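Local coordinates for ABC-type phosphate transport system, periplasmic component (Lactobacillus brevis, PDB 4ECF), which probably binds phosphate as the solute-binding component of the PstSACB ABC transporter, which imports it across the cytoplasmic membrane, at residues T7-T12 with G51-G56; G44-Q49 with G63-I68; N57-A62 with S206-Y211; H76-V81 with T225-P230. All coordinates share one frame; numbering follows the deposited sequence.

Interaction 1 (T7-T12 with G51-G56); sequences TAVGST and GAVQIG. With PO4 (phosphate ion), chain B.
A8 pairs with I55, and V9 with G56, across the parallel strands 4-10 and 55-58. These strands belong to the mixed sheet in the periplasmic binding protein fold of this PstS family member. Backbone bonds join them in the parallel pattern. I55 N donates to T7 O at 3.2 Å, and I55 O accepts from V9 N at 3.1 Å. I55 thus bonds to the residues that flank its partner A8. The CA of A8 also makes a C-H...O contact with I55 O. T7 O is gripped twice, since Q54 N donates to it at 3.0 Å.

One side-chain bond is added at the outer end. Q54 OE1 takes the N-H of T7 at 2.8 Å, with T7 N in the plane of the amide carbonyl. The Q54 chain bends at chi2, 68°, which turns CD back toward strand 4-10. Q54 therefore holds both the N-H and the C=O of T7.

Apolar contacts fill in beside the backbone. A8 CB lies 3.7 Å from I55 CB, and F223 and I224 of helix 218-228 pack on I55. On the face that carries V9, V53 CG1 touches both V9 methyls and lies 3.7 Å from V9 CG1. I48 of helix 41-50 packs on V53.

Strand 4-10 leads straight to the bound phosphate, which R127, S131, G132 and T133 also bind. T12 grips one oxygen of the ion twice: T12 N reaches phosphate O3 at 2.8 Å, and T12 OG1 reaches the same O3 at 2.7 Å.

Interaction 2 (G44-Q49 with G63-I68); sequences GLSQIQ and GEQKGI. With EDO (1,2-ethanediol), chain E.
L45, S46 and Q49 of helix 41-50 meet Q65, G67 and I68 in a surface contact. It joins the helix to the loop that runs from strand 55-58 to strand 73-87. The one clear hydrogen bond across it comes from Q49. Its NE2 donates to G67 O at 3.0 Å, and the bond is almost straight at 175°. G67 O lies in the plane of the Q49 amide. CG stands anti to the backbone N, chi1 163°, and the chain runs on extended toward the loop. The other end of this amide, OE1, accepts from N69 N. An alanine at Q49 would probably leave G67 O and N69 N without these partners and set the end of the turn free to shift.

Van der Waals contact lies beside this bond. I68 CD1 rests 3.6 Å from L45 O and forms an apolar pair with L45 CB at 3.9 Å. L73 packs on I68 as well. The L45 and Q65 side chains run antiparallel alongside each other, with L45 CD1 3.4 Å from Q65 OE1. Q65 NE2 is bonded to G42 O, in the first turn of the helix. S46 OG also bonds to G42 O, and it lies 3.3 Å from Q65 NE2. The loop segment Q65 to I68 is a type II beta turn. G67 holds its third position with positive phi, where glycine is the usual residue in such turns.

Interaction 3 (N57-A62 with S206-Y211); sequences NSDLFA and SYEHLY
N57 and S58 pair antiparallel with L210 and H209, and S58 with H209 is the hydrogen-bonded pair: S58 N donates to H209 O at 3.0 Å and H209 N to S58 O at 2.8 Å. Past the strand end, the chain folds over the H209 and Y211 rings. H209 points its edge at the face of F61, a T-shaped pair with planes at 73° and H209 CE1 over the ring centre. L60 O lies over one face of the imidazole. H209 ND1 is bonded to D75, and a water bridges NE2 to D59 O.

Y211 OH accepts from A62 N at 2.8 Å, while A62 CB sits over the Y211 ring face, 4.1 Å from its centroid. A phenylalanine in place of Y211 would probably leave A62 N without its acceptor.

S206 OG sits between its backbone N and carbonyl carbon, chi1 74°, and donates to a lone pair of D59 O at 3.0 Å. The D59 and E208 side chains run side by side, their carboxylate planes 33° apart, with D59 OD1 only 2.6 Å from E208 OE1. One of the two acids is probably protonated. D59 OD1 is also bonded to S11 OG, and D59 lines the phosphate site. The buried N57 OD1 has no polar partner and lies 3.2 Å from L210 CD2.

Strand 55-58 is flanked by strands 4-10 and 205-213, and strand 73-87 lies beyond 205-213. Helix 41-50 packs on S58 and Y211, and helix 132-140 on L60 and S206.

Interaction 4 (H76-V81 with T225-P230); sequences HRVAVV and TYVQSP
Q228, from the segment 225-230, bonds to the backbone of strand 73-87. Its NE2 donates to R77 O at 3.0 Å, with an N-H...O angle of 168°. The donor stands above the carbonyl plane of R77, 42° out of it. R77 O itself lies in the amide plane of Q228. The Q228 chain is extended at chi2, 179°, and the amide beyond CD is turned with NE2 toward R77 O. H76 CB touches the same NE2 at 3.8 Å.

The apolar part is small. V227 CG1 packs 3.8 Å from V78 CB and also touches V78 CG1. V78 CG1 meets Q228 CG at 4.0 Å, the two side chains crossing at about a right angle.

Further out, Q233 NE2 is bonded to both V78 O and V227 O, so it ties strand to helix a second time. S229 is the N-cap of the next helix, 230-239. Its OG donates to a lone pair of Y226 O at 2.7 Å, and S229 N donates to the same oxygen. Both bonds lie where the chain passes from one helix to the next.

V78 and A79 both bond to E208, consistent with a beta bulge. At this end strand 73-87 pairs with strand 205-213 and also meets helix 218-228, and helix 15-28 packs on V227 and A79.

Interactions 1, 3 and 4 follow one sheet. Interactions 1 and 3 share strand 55-58, paired parallel in one and antiparallel in the other. Strand 205-213 of interaction 3 then pairs with strand 73-87 of interaction 4, through L210 N to H76 O at 2.8 Å. Interaction 3 is the buried centre, rich in rings, acids and paired backbone. Interactions 1 and 4 are partly buried. Interaction 2 lies at the surface and joins helix 41-50 to the loop between strands 55-58 and 73-87. Interactions 2 and 4 each rest on a glutamine amide reaching a backbone carbonyl. Interactions 1 and 3 both reach the phosphate site, and a probable hydrogen bond from S11 N to N57 O joins them.

Interaction 1 (T7-T12 with G51-G56)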
loop_
_atom_site.group_PDB
_atom_site.type_symbol
_atom_site.label_atom_id
_atom_site.label_comp_id
_atom_site.label_asym_id
_atom_site.label_seq_id
_atom_site.Cartn_x
_atom_site.Cartn_y
_atom_site.Cartn_z
ATOM N N THR A 7 -7.261 1.303 19.198
ATOM C CA THR A 7 -6.405 0.424 18.425
ATOM C C THR A 7 -6.834 0.387 16.952
ATOM O O THR A 7 -8.026 0.229 16.624
ATOM C CB THR A 7 -6.385 -0.964 19.021
ATOM O OG1 THR A 7 -5.900 -0.918 20.384
ATOM C CG2 THR A 7 -5.505 -1.929 18.237
ATOM N N ALA A 8 -5.849 0.612 16.075
ATOM C CA ALA A 8 -5.991 0.549 14.615
ATOM C C ALA A 8 -5.082 -0.555 14.103
ATOM O O ALA A 8 -3.910 -0.624 14.503
ATOM C CB ALA A 8 -5.578 1.874 14.005
ATOM N N VAL A 9 -5.607 -1.448 13.276
ATOM C CA VAL A 9 -4.798 -2.539 12.744
ATOM C C VAL A 9 -5.049 -2.717 11.230
ATOM O O VAL A 9 -6.082 -2.292 10.719
ATOM C CB VAL A 9 -5.060 -3.885 13.421
ATOM C CG1 VAL A 9 -5.066 -3.755 14.953
ATOM C CG2 VAL A 9 -6.320 -4.534 12.908
ATOM N N GLY A 10 -4.087 -3.328 10.542
ATOM C CA GLY A 10 -4.289 -3.761 9.144
ATOM C C GLY A 10 -3.167 -3.382 8.206
ATOM O O GLY A 10 -2.034 -3.791 8.399
ATOM N N SER A 11 -3.540 -2.722 7.115
ATOM C CA SER A 11 -2.607 -2.392 6.061
ATOM C C SER A 11 -1.206 -2.024 6.499
ATOM O O SER A 11 -1.017 -1.052 7.259
ATOM C CB SER A 11 -3.172 -1.258 5.243
ATOM O OG SER A 11 -2.151 -0.698 4.416
ATOM N N THR A 12 -0.213 -2.791 6.050
ATOM C CA THR A 12 1.183 -2.425 6.284
ATOM C C THR A 12 1.664 -1.269 5.389
ATOM O O THR A 12 2.574 -0.525 5.777
ATOM C CB THR A 12 2.144 -3.648 6.187
ATOM O OG1 THR A 12 2.240 -4.089 4.836
ATOM C CG2 THR A 12 1.617 -4.774 7.070
ATOM N N GLY A 51 -15.704 -5.995 14.923
ATOM C CA GLY A 51 -15.773 -5.042 16.003
ATOM C C GLY A 51 -14.703 -5.331 17.042
ATOM O O GLY A 51 -14.860 -5.019 18.213
ATOM N N ALA A 52 -13.593 -5.938 16.598
ATOM C CA ALA A 52 -12.510 -6.336 17.479
ATOM C C ALA A 52 -11.445 -5.249 17.683
ATOM O O ALA A 52 -10.588 -5.371 18.576
ATOM C CB ALA A 52 -11.875 -7.622 16.972
ATOM N N VAL A 53 -11.551 -4.177 16.873
ATOM C CA VAL A 53 -10.648 -3.019 16.930
ATOM C C VAL A 53 -11.486 -1.770 16.681
ATOM O O VAL A 53 -12.646 -1.874 16.320
ATOM C CB VAL A 53 -9.560 -3.091 15.820
ATOM C CG1 VAL A 53 -8.606 -4.307 15.987
ATOM C CG2 VAL A 53 -10.168 -3.117 14.416
ATOM N N GLN A 54 -10.880 -0.599 16.860
ATOM C CA GLN A 54 -11.603 0.649 16.617
ATOM C C GLN A 54 -11.507 1.109 15.149
ATOM O O GLN A 54 -12.372 1.809 14.662
ATOM C CB GLN A 54 -11.095 1.728 17.551
ATOM C CG GLN A 54 -11.608 1.573 18.998
ATOM C CD GLN A 54 -11.032 0.342 19.671
ATOM O OE1 GLN A 54 -9.820 0.165 19.725
ATOM N NE2 GLN A 54 -11.913 -0.563 20.136
ATOM N N ILE A 55 -10.356 0.878 14.525
ATOM C CA ILE A 55 -10.064 1.300 13.127
ATOM C C ILE A 55 -9.443 0.140 12.372
ATOM O O ILE A 55 -8.513 -0.478 12.851
ATOM C CB ILE A 55 -9.101 2.504 13.080
ATOM C CG1 ILE A 55 -9.729 3.694 13.781
ATOM C CG2 ILE A 55 -8.736 2.835 11.623
ATOM C CD1 ILE A 55 -8.857 4.935 13.843
ATOM N N GLY A 56 -9.989 -0.137 11.176
ATOM C CA GLY A 56 -9.403 -1.067 10.226
ATOM C C GLY A 56 -8.694 -0.288 9.149
ATOM O O GLY A 56 -9.301 0.526 8.432
HETATM P P PO4 B . -0.989 -4.377 2.813
HETATM O O1 PO4 B . -0.310 -4.878 1.545
HETATM O O2 PO4 B . -2.439 -4.693 2.872
HETATM O O3 PO4 B . -0.271 -4.824 4.057
HETATM O O4 PO4 B . -0.854 -2.777 2.857
#

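Interaction 2 (G44-Q49 with G63-I68)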
loop_
_atom_site.group_PDB
_atom_site.type_symbol
_atom_site.label_atom_id
_atom_site.label_comp_id
_atom_site.label_asym_id
_atom_site.label_seq_id
_atom_site.Cartn_x
_atom_site.Cartn_y
_atom_site.Cartn_z
ATOM N N GLY A 44 -7.203 -6.064 8.602
ATOM C CA GLY A 44 -7.832 -4.824 8.968
ATOM C C GLY A 44 -9.335 -4.859 8.757
ATOM O O GLY A 44 -10.104 -4.519 9.646
ATOM N N LEU A 45 -9.747 -5.256 7.556
ATOM C CA LEU A 45 -11.148 -5.339 7.222
ATOM C C LEU A 45 -11.880 -6.400 8.040
ATOM O O LEU A 45 -12.979 -6.158 8.548
ATOM C CB LEU A 45 -11.343 -5.542 5.717
ATOM C CG LEU A 45 -10.884 -4.384 4.825
ATOM C CD1 LEU A 45 -10.944 -4.792 3.365
ATOM C CD2 LEU A 45 -11.695 -3.114 5.104
ATOM N N SER A 46 -11.285 -7.579 8.180
ATOM C CA SER A 46 -11.939 -8.614 8.985
ATOM C C SER A 46 -12.101 -8.216 10.452
ATOM O O SER A 46 -13.168 -8.465 11.055
ATOM C CB SER A 46 -11.151 -9.925 8.886
ATOM O OG SER A 46 -11.220 -10.430 7.558
ATOM N N GLN A 47 -11.092 -7.556 11.022
ATOM C CA GLN A 47 -11.144 -7.203 12.451
ATOM C C GLN A 47 -12.125 -6.048 12.710
ATOM O O GLN A 47 -12.853 -6.077 13.692
ATOM C CB GLN A 47 -9.770 -6.849 12.993
ATOM C CG GLN A 47 -8.843 -8.066 13.056
ATOM C CD GLN A 47 -9.339 -9.082 14.048
ATOM O OE1 GLN A 47 -9.319 -8.826 15.246
ATOM N NE2 GLN A 47 -9.772 -10.244 13.551
ATOM N N ILE A 48 -12.190 -5.100 11.792
ATOM C CA ILE A 48 -13.143 -4.009 11.988
ATOM C C ILE A 48 -14.577 -4.528 11.831
ATOM O O ILE A 48 -15.479 -4.150 12.613
ATOM C CB ILE A 48 -12.816 -2.748 11.154
ATOM C CG1 ILE A 48 -13.670 -1.541 11.631
ATOM C CG2 ILE A 48 -13.053 -2.954 9.664
ATOM C CD1 ILE A 48 -13.392 -1.135 13.079
ATOM N N GLN A 49 -14.811 -5.408 10.856
ATOM C CA GLN A 49 -16.145 -6.033 10.720
ATOM C C GLN A 49 -16.552 -6.761 11.983
ATOM O O GLN A 49 -17.721 -6.722 12.382
ATOM C CB GLN A 49 -16.229 -6.952 9.517
ATOM C CG GLN A 49 -17.375 -7.933 9.518
ATOM C CD GLN A 49 -17.602 -8.504 8.141
ATOM O OE1 GLN A 49 -18.165 -7.814 7.305
ATOM N NE2 GLN A 49 -17.144 -9.739 7.884
ATOM N N GLY A 63 -15.819 -3.420 0.154
ATOM C CA GLY A 63 -16.493 -4.333 -0.788
ATOM C C GLY A 63 -15.626 -5.161 -1.728
ATOM O O GLY A 63 -16.137 -6.111 -2.342
ATOM N N GLU A 64 -14.341 -4.817 -1.852
ATOM C CA GLU A 64 -13.366 -5.578 -2.649
ATOM C C GLU A 64 -12.961 -6.924 -2.045
ATOM O O GLU A 64 -12.394 -7.752 -2.737
ATOM C CB GLU A 64 -12.115 -4.725 -2.923
ATOM C CG GLU A 64 -12.420 -3.461 -3.724
ATOM C CD GLU A 64 -11.167 -2.708 -4.097
ATOM O OE1 GLU A 64 -10.304 -3.320 -4.764
ATOM O OE2 GLU A 64 -11.007 -1.535 -3.687
ATOM N N GLN A 65 -13.227 -7.116 -0.747
ATOM C CA GLN A 65 -12.791 -8.312 -0.035
ATOM C C GLN A 65 -13.990 -9.223 0.193
ATOM O O GLN A 65 -14.984 -8.830 0.808
ATOM C CB GLN A 65 -12.165 -7.944 1.317
ATOM C CG GLN A 65 -11.704 -9.162 2.129
ATOM C CD GLN A 65 -10.767 -8.784 3.257
ATOM O OE1 GLN A 65 -9.862 -7.955 3.057
ATOM N NE2 GLN A 65 -10.968 -9.382 4.459
ATOM N N LYS A 66 -13.911 -10.453 -0.323
ATOM C CA LYS A 66 -15.012 -11.409 -0.157
ATOM C C LYS A 66 -15.314 -11.635 1.322
ATOM O O LYS A 66 -14.396 -11.815 2.126
ATOM C CB LYS A 66 -14.692 -12.759 -0.814
ATOM C CG LYS A 66 -14.435 -12.696 -2.316
ATOM C CD LYS A 66 -14.746 -14.032 -3.008
ATOM C CE LYS A 66 -13.644 -14.481 -3.966
ATOM N NZ LYS A 66 -13.114 -13.390 -4.831
ATOM N N GLY A 67 -16.597 -11.589 1.673
ATOM C CA GLY A 67 -17.072 -11.856 3.037
ATOM C C GLY A 67 -17.157 -10.652 3.961
ATOM O O GLY A 67 -17.540 -10.778 5.131
ATOM N N ILE A 68 -16.777 -9.483 3.453
ATOM C CA ILE A 68 -16.905 -8.237 4.216
ATOM C C ILE A 68 -18.209 -7.542 3.815
ATOM O O ILE A 68 -18.444 -7.305 2.612
ATOM C CB ILE A 68 -15.692 -7.278 3.970
ATOM C CG1 ILE A 68 -14.346 -7.962 4.289
ATOM C CG2 ILE A 68 -15.879 -5.935 4.695
ATOM C CD1 ILE A 68 -14.093 -8.244 5.777
HETATM C C1 EDO E . -6.441 -7.789 18.034
HETATM O O1 EDO E . -5.070 -7.778 18.445
HETATM C C2 EDO E . -6.625 -6.855 16.858
HETATM O O2 EDO E . -7.389 -7.429 15.780
#

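Interaction 3 (N57-A62 with S206-Y211)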
loop_
_atom_site.group_PDB
_atom_site.type_symbol
_atom_site.label_atom_id
_atom_site.label_comp_id
_atom_site.label_asym_id
_atom_site.label_seq_id
_atom_site.Cartn_x
_atom_site.Cartn_y
_atom_site.Cartn_z
ATOM N N ASN A 57 -7.394 -0.467 9.056
ATOM C CA ASN A 57 -6.555 0.223 8.076
ATOM C C ASN A 57 -6.546 -0.591 6.797
ATOM O O ASN A 57 -6.153 -1.770 6.836
ATOM C CB ASN A 57 -5.130 0.313 8.633
ATOM C CG ASN A 57 -5.000 1.157 9.904
ATOM O OD1 ASN A 57 -5.887 1.958 10.269
ATOM N ND2 ASN A 57 -3.890 0.972 10.591
ATOM N N SER A 58 -6.925 0.021 5.678
ATOM C CA SER A 58 -7.112 -0.719 4.438
ATOM C C SER A 58 -6.628 0.080 3.214
ATOM O O SER A 58 -6.905 1.282 3.099
ATOM C CB SER A 58 -8.576 -1.044 4.259
ATOM O OG SER A 58 -8.875 -1.717 3.034
ATOM N N ASP A 59 -5.991 -0.616 2.283
ATOM C CA ASP A 59 -5.682 -0.064 0.947
ATOM C C ASP A 59 -6.783 -0.260 -0.059
ATOM O O ASP A 59 -6.660 0.199 -1.207
ATOM C CB ASP A 59 -4.402 -0.718 0.338
ATOM C CG ASP A 59 -3.297 -0.868 1.324
ATOM O OD1 ASP A 59 -3.011 0.069 2.075
ATOM O OD2 ASP A 59 -2.639 -1.942 1.295
ATOM N N LEU A 60 -7.839 -0.959 0.327
ATOM C CA LEU A 60 -8.929 -1.322 -0.572
ATOM C C LEU A 60 -10.277 -0.798 -0.049
ATOM O O LEU A 60 -10.485 -0.626 1.171
ATOM C CB LEU A 60 -9.025 -2.846 -0.741
ATOM C CG LEU A 60 -7.754 -3.552 -1.204
ATOM C CD1 LEU A 60 -7.980 -5.076 -1.253
ATOM C CD2 LEU A 60 -7.244 -2.995 -2.561
ATOM N N PHE A 61 -11.226 -0.600 -0.945
ATOM C CA PHE A 61 -12.625 -0.438 -0.512
ATOM C C PHE A 61 -13.106 -1.734 0.147
ATOM O O PHE A 61 -12.723 -2.840 -0.311
ATOM C CB PHE A 61 -13.516 -0.026 -1.688
ATOM C CG PHE A 61 -13.301 1.397 -2.126
ATOM C CD1 PHE A 61 -12.260 1.733 -2.982
ATOM C CD2 PHE A 61 -14.132 2.399 -1.693
ATOM C CE1 PHE A 61 -12.064 3.038 -3.397
ATOM C CE2 PHE A 61 -13.938 3.718 -2.096
ATOM C CZ PHE A 61 -12.908 4.024 -2.967
ATOM N N ALA A 62 -13.951 -1.614 1.183
ATOM C CA ALA A 62 -14.351 -2.775 1.971
ATOM C C ALA A 62 -15.004 -3.859 1.116
ATOM O O ALA A 62 -14.704 -5.076 1.282
ATOM C CB ALA A 62 -15.261 -2.375 3.111
ATOM N N SER A 206 -3.352 3.211 -4.798
ATOM C CA SER A 206 -4.712 3.061 -4.262
ATOM C C SER A 206 -5.022 4.146 -3.240
ATOM O O SER A 206 -4.120 4.814 -2.751
ATOM C CB SER A 206 -4.941 1.686 -3.632
ATOM O OG SER A 206 -4.277 1.570 -2.382
ATOM N N TYR A 207 -6.299 4.244 -2.879
ATOM C CA TYR A 207 -6.717 5.101 -1.787
ATOM C C TYR A 207 -6.443 4.351 -0.478
ATOM O O TYR A 207 -6.507 3.125 -0.428
ATOM C CB TYR A 207 -8.212 5.468 -1.876
ATOM C CG TYR A 207 -8.566 6.256 -3.128
ATOM C CD1 TYR A 207 -8.272 7.615 -3.245
ATOM C CD2 TYR A 207 -9.195 5.624 -4.196
ATOM C CE1 TYR A 207 -8.597 8.327 -4.415
ATOM C CE2 TYR A 207 -9.511 6.326 -5.363
ATOM C CZ TYR A 207 -9.229 7.699 -5.437
ATOM O OH TYR A 207 -9.547 8.417 -6.606
ATOM N N GLU A 208 -6.065 5.117 0.531
ATOM C CA GLU A 208 -5.863 4.629 1.911
ATOM C C GLU A 208 -7.071 4.956 2.751
ATOM O O GLU A 208 -7.545 6.119 2.769
ATOM C CB GLU A 208 -4.635 5.274 2.529
ATOM C CG GLU A 208 -3.327 4.928 1.825
ATOM C CD GLU A 208 -2.860 3.509 2.052
ATOM O OE1 GLU A 208 -3.650 2.558 1.785
ATOM O OE2 GLU A 208 -1.700 3.378 2.486
ATOM N N HIS A 209 -7.563 3.943 3.486
ATOM C CA HIS A 209 -8.842 4.015 4.206
ATOM C C HIS A 209 -8.669 3.731 5.685
ATOM O O HIS A 209 -7.930 2.782 6.057
ATOM C CB HIS A 209 -9.794 2.960 3.684
ATOM C CG HIS A 209 -10.065 3.014 2.217
ATOM N ND1 HIS A 209 -11.243 3.434 1.705
ATOM C CD2 HIS A 209 -9.321 2.525 1.169
ATOM C CE1 HIS A 209 -11.230 3.261 0.347
ATOM N NE2 HIS A 209 -10.031 2.722 0.022
ATOM N N LEU A 210 -9.352 4.507 6.521
ATOM C CA LEU A 210 -9.470 4.215 7.972
ATOM C C LEU A 210 -10.935 3.853 8.205
ATOM O O LEU A 210 -11.766 4.738 8.289
ATOM C CB LEU A 210 -9.051 5.401 8.827
ATOM C CG LEU A 210 -7.602 5.899 8.663
ATOM C CD1 LEU A 210 -7.317 7.048 9.607
ATOM C CD2 LEU A 210 -6.603 4.779 8.876
ATOM N N TYR A 211 -11.290 2.591 8.121
ATOM C CA TYR A 211 -12.641 2.147 8.348
ATOM C C TYR A 211 -12.991 2.044 9.808
ATOM O O TYR A 211 -12.177 1.556 10.621
ATOM C CB TYR A 211 -12.826 0.751 7.705
ATOM C CG TYR A 211 -13.192 0.814 6.227
ATOM C CD1 TYR A 211 -14.500 1.133 5.822
ATOM C CD2 TYR A 211 -12.227 0.632 5.237
ATOM C CE1 TYR A 211 -14.831 1.183 4.470
ATOM C CE2 TYR A 211 -12.559 0.682 3.869
ATOM C CZ TYR A 211 -13.832 0.983 3.485
ATOM O OH TYR A 211 -14.170 1.029 2.129
HETATM O O HOH W 1 -8.635 1.971 -2.276
#

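Interaction 4 (H76-V81 with T225-P230)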
loop_
_atom_site.group_PDB
_atom_site.type_symbol
_atom_site.label_atom_id
_atom_site.label_comp_id
_atom_site.label_asym_id
_atom_site.label_seq_id
_atom_site.Cartn_x
_atom_site.Cartn_y
_atom_site.Cartn_z
ATOM N N HIS A 76 -13.381 6.216 5.561
ATOM C CA HIS A 76 -12.724 7.526 5.702
ATOM C C HIS A 76 -11.454 7.460 4.922
ATOM O O HIS A 76 -10.553 6.693 5.260
ATOM C CB HIS A 76 -12.392 7.876 7.149
ATOM C CG HIS A 76 -13.551 7.725 8.115
ATOM N ND1 HIS A 76 -13.898 6.534 8.672
ATOM C CD2 HIS A 76 -14.440 8.666 8.586
ATOM C CE1 HIS A 76 -14.960 6.719 9.484
ATOM N NE2 HIS A 76 -15.295 8.032 9.437
ATOM N N ARG A 77 -11.408 8.133 3.793
ATOM C CA ARG A 77 -10.181 8.148 2.988
ATOM C C ARG A 77 -9.235 9.234 3.468
ATOM O O ARG A 77 -9.688 10.348 3.786
ATOM C CB ARG A 77 -10.488 8.249 1.495
ATOM C CG ARG A 77 -10.882 6.923 0.879
ATOM C CD ARG A 77 -11.123 7.024 -0.613
ATOM N NE ARG A 77 -12.435 7.598 -0.937
ATOM C CZ ARG A 77 -12.837 7.803 -2.180
ATOM N NH1 ARG A 77 -12.015 7.550 -3.193
ATOM N NH2 ARG A 77 -14.046 8.274 -2.415
ATOM N N VAL A 78 -7.933 8.930 3.534
ATOM C CA VAL A 78 -6.960 9.813 4.168
ATOM C C VAL A 78 -5.742 10.111 3.320
ATOM O O VAL A 78 -4.978 11.007 3.628
ATOM C CB VAL A 78 -6.544 9.235 5.541
ATOM C CG1 VAL A 78 -7.761 9.041 6.448
ATOM C CG2 VAL A 78 -5.729 7.936 5.434
ATOM N N ALA A 79 -5.561 9.364 2.234
ATOM C CA ALA A 79 -4.318 9.474 1.462
ATOM C C ALA A 79 -4.455 8.601 0.222
ATOM O O ALA A 79 -5.395 7.797 0.114
ATOM C CB ALA A 79 -3.132 9.003 2.300
ATOM N N VAL A 80 -3.543 8.819 -0.719
ATOM C CA VAL A 80 -3.283 7.882 -1.825
ATOM C C VAL A 80 -1.860 7.367 -1.595
ATOM O O VAL A 80 -0.949 8.114 -1.176
ATOM C CB VAL A 80 -3.433 8.558 -3.200
ATOM C CG1 VAL A 80 -2.775 7.717 -4.303
ATOM C CG2 VAL A 80 -4.915 8.878 -3.446
ATOM N N VAL A 81 -1.651 6.082 -1.818
ATOM C CA VAL A 81 -0.317 5.445 -1.758
ATOM C C VAL A 81 0.043 4.862 -3.129
ATOM O O VAL A 81 -0.773 4.173 -3.757
ATOM C CB VAL A 81 -0.268 4.379 -0.643
ATOM C CG1 VAL A 81 -1.151 3.165 -0.996
ATOM C CG2 VAL A 81 1.168 4.012 -0.304
ATOM N N THR A 225 -10.478 12.657 12.310
ATOM C CA THR A 225 -10.585 14.077 11.977
ATOM C C THR A 225 -9.179 14.737 11.870
ATOM O O THR A 225 -8.871 15.440 10.908
ATOM C CB THR A 225 -11.434 14.772 13.004
ATOM O OG1 THR A 225 -12.760 14.223 12.933
ATOM C CG2 THR A 225 -11.459 16.291 12.781
ATOM N N TYR A 226 -8.314 14.420 12.833
ATOM C CA TYR A 226 -6.940 14.927 12.839
ATOM C C TYR A 226 -6.141 14.497 11.619
ATOM O O TYR A 226 -5.541 15.328 10.948
ATOM C CB TYR A 226 -6.255 14.501 14.145
ATOM C CG TYR A 226 -4.851 14.984 14.345
ATOM C CD1 TYR A 226 -4.588 16.208 14.950
ATOM C CD2 TYR A 226 -3.785 14.165 14.063
ATOM C CE1 TYR A 226 -3.294 16.615 15.184
ATOM C CE2 TYR A 226 -2.477 14.581 14.319
ATOM C CZ TYR A 226 -2.250 15.782 14.876
ATOM O OH TYR A 226 -0.951 16.209 15.124
ATOM N N VAL A 227 -6.191 13.199 11.267
ATOM C CA VAL A 227 -5.480 12.695 10.122
ATOM C C VAL A 227 -5.988 13.356 8.817
ATOM O O VAL A 227 -5.205 13.672 7.961
ATOM C CB VAL A 227 -5.593 11.156 10.007
ATOM C CG1 VAL A 227 -4.978 10.659 8.716
ATOM C CG2 VAL A 227 -4.962 10.471 11.215
ATOM N N GLN A 228 -7.277 13.649 8.741
ATOM C CA GLN A 228 -7.860 14.272 7.523
ATOM C C GLN A 228 -7.711 15.817 7.513
ATOM O O GLN A 228 -8.081 16.480 6.531
ATOM C CB GLN A 228 -9.357 13.924 7.457
ATOM C CG GLN A 228 -9.623 12.493 7.121
ATOM C CD GLN A 228 -11.091 12.132 7.073
ATOM O OE1 GLN A 228 -11.885 12.554 7.904
ATOM N NE2 GLN A 228 -11.454 11.343 6.054
ATOM N N SER A 229 -7.196 16.417 8.577
ATOM C CA SER A 229 -7.229 17.867 8.716
ATOM C C SER A 229 -6.169 18.476 7.801
ATOM O O SER A 229 -5.113 17.847 7.597
ATOM C CB SER A 229 -7.004 18.289 10.181
ATOM O OG SER A 229 -5.672 17.996 10.579
ATOM N N PRO A 230 -6.468 19.654 7.216
ATOM C CA PRO A 230 -5.533 20.297 6.278
ATOM C C PRO A 230 -4.128 20.420 6.858
ATOM O O PRO A 230 -3.153 20.190 6.143
ATOM C CB PRO A 230 -6.153 21.670 6.046
ATOM C CG PRO A 230 -7.626 21.445 6.224
ATOM C CD PRO A 230 -7.748 20.398 7.314
#